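Local coordinates for protein Fe(2+) transporter FeoB (Methanocaldococcus jannaschii, PDB 2WJI) that probably transports ferrous iron across the cell membrane, with a GTP-binding domain that may signal its nucleotide state to the transmembrane part, at residues A[99-102]-A[103-107]. Sequence-based numbering, arbitrary orientation.
Sequences YLTL and QLMEM
The Y99 ring meets the Q103 amide obliquely: NE2 comes within 3.1 Å of ring atom CE2 and 3.6 Å of CD2, with the ring and amide planes 69° apart. The two lie one turn apart on the last turns of helix 94-106, the crossover helix between parallel strands 84-90 and 111-116 of the P-loop G domain. Y99 carries its ring anti to the backbone N (chi1 -164°), which sets it beside the extended Q103 chain one turn on. At the far end of the same amide, OE1 accepts a hydrogen bond from the backbone N of L63, so one carboxamide ties the helix to a loop while its NH2 end rests against the tyrosine. With an alanine at Q103, the backbone N of L63 would probably lose this acceptor and the Y99 ring a neighbour, leaving the ring freer to turn. On the buried side L100 and L104 meet, CG to CD1 at 4.1 Å; L63 and N87 touch both leucines, and the L100 side chain also comes close to G10 of the GTP-binding P-loop. Beside them T101 and M105 lie alongside each other, the methyl CE of M105 3.8 Å from T101 CG2. With OG1 anti to the carbonyl carbon (chi1 -57°), T101 reaches N87 ND2 by a hydrogen bond and brings CG2 alongside the M105 methyl. M105 also approaches L102, SD to CD1 at 4.2 Å, and touches L111 and V139. Backbone bonds hold the turn: Q103 N to Y99 O is weak, whereas L104 N to L100 O is well formed. E106 N to L102 O spans 3.0 Å.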
loop_
_atom_site.group_PDB
_atom_site.type_symbol
_atom_site.label_atom_id
_atom_site.label_comp_id
_atom_site.label_asym_id
_atom_site.label_seq_id
_atom_site.Cartn_x
_atom_site.Cartn_y
_atom_site.Cartn_z
ATOM N N TYR A 99 5.168 -3.250 12.294
ATOM C CA TYR A 99 5.365 -4.662 12.583
ATOM C C TYR A 99 5.215 -5.493 11.309
ATOM O O TYR A 99 6.076 -6.326 10.977
ATOM C CB TYR A 99 4.372 -5.142 13.638
ATOM C CG TYR A 99 4.760 -6.467 14.247
ATOM C CD1 TYR A 99 5.788 -6.548 15.177
ATOM C CD2 TYR A 99 4.105 -7.638 13.889
ATOM C CE1 TYR A 99 6.150 -7.753 15.739
ATOM C CE2 TYR A 99 4.461 -8.852 14.444
ATOM C CZ TYR A 99 5.485 -8.905 15.370
ATOM O OH TYR A 99 5.846 -10.113 15.927
ATOM N N LEU A 100 4.110 -5.267 10.604
ATOM C CA LEU A 100 3.872 -5.927 9.329
ATOM C C LEU A 100 4.979 -5.541 8.355
ATOM O O LEU A 100 5.498 -6.386 7.624
ATOM C CB LEU A 100 2.503 -5.527 8.771
ATOM C CG LEU A 100 2.206 -5.921 7.325
ATOM C CD1 LEU A 100 2.233 -7.431 7.172
ATOM C CD2 LEU A 100 0.857 -5.348 6.889
ATOM N N THR A 101 5.345 -4.260 8.367
ATOM C CA THR A 101 6.379 -3.729 7.484
ATOM C C THR A 101 7.700 -4.499 7.555
ATOM O O THR A 101 8.318 -4.783 6.529
ATOM C CB THR A 101 6.653 -2.240 7.776
ATOM O OG1 THR A 101 5.436 -1.490 7.645
ATOM C CG2 THR A 101 7.693 -1.686 6.819
ATOM N N LEU A 102 8.136 -4.823 8.767
ATOM C CA LEU A 102 9.386 -5.558 8.977
ATOM C C LEU A 102 9.345 -6.972 8.421
ATOM O O LEU A 102 10.336 -7.456 7.868
ATOM C CB LEU A 102 9.746 -5.596 10.466
ATOM C CG LEU A 102 10.573 -4.424 10.999
ATOM C CD1 LEU A 102 10.257 -3.131 10.256
ATOM C CD2 LEU A 102 10.332 -4.251 12.487
ATOM N N GLN A 103 8.207 -7.641 8.581
ATOM C CA GLN A 103 8.039 -8.979 8.024
ATOM C C GLN A 103 8.085 -8.968 6.491
ATOM O O GLN A 103 8.611 -9.897 5.871
ATOM C CB GLN A 103 6.745 -9.617 8.535
ATOM C CG GLN A 103 6.708 -9.777 10.061
ATOM C CD GLN A 103 5.432 -10.427 10.562
ATOM O OE1 GLN A 103 4.656 -10.979 9.786
ATOM N NE2 GLN A 103 5.214 -10.366 11.871
ATOM N N LEU A 104 7.548 -7.911 5.881
ATOM C CA LEU A 104 7.588 -7.777 4.423
ATOM C C LEU A 104 9.016 -7.607 3.918
ATOM O O LEU A 104 9.402 -8.202 2.909
ATOM C CB LEU A 104 6.714 -6.610 3.955
ATOM C CG LEU A 104 5.218 -6.789 4.226
ATOM C CD1 LEU A 104 4.446 -5.501 3.928
ATOM C CD2 LEU A 104 4.685 -7.942 3.393
ATOM N N MET A 105 9.799 -6.797 4.620
ATOM C CA MET A 105 11.206 -6.632 4.287
ATOM C C MET A 105 11.934 -7.965 4.423
ATOM O O MET A 105 12.735 -8.346 3.564
ATOM C CB MET A 105 11.856 -5.598 5.202
ATOM C CG MET A 105 11.297 -4.203 5.054
ATOM S SD MET A 105 11.903 -3.101 6.345
ATOM C CE MET A 105 11.345 -1.517 5.739
ATOM N N GLU A 106 11.640 -8.678 5.506
ATOM C CA GLU A 106 12.316 -9.936 5.792
ATOM C C GLU A 106 12.134 -10.965 4.682
ATOM O O GLU A 106 13.055 -11.723 4.378
ATOM C CB GLU A 106 11.850 -10.508 7.134
ATOM C CG GLU A 106 12.563 -11.783 7.537
ATOM C CD GLU A 106 12.573 -11.995 9.035
ATOM O OE1 GLU A 106 12.881 -13.124 9.475
ATOM O OE2 GLU A 106 12.275 -11.031 9.775
ATOM N N MET A 107 10.955 -10.991 4.071
ATOM C CA MET A 107 10.682 -11.998 3.051
ATOM C C MET A 107 11.160 -11.592 1.657
ATOM O O MET A 107 10.924 -12.304 0.681
ATOM C CB MET A 107 9.203 -12.393 3.044
ATOM C CG MET A 107 8.233 -11.256 2.847
ATOM S SD MET A 107 6.562 -11.773 3.290
ATOM C CE MET A 107 6.285 -13.102 2.127
#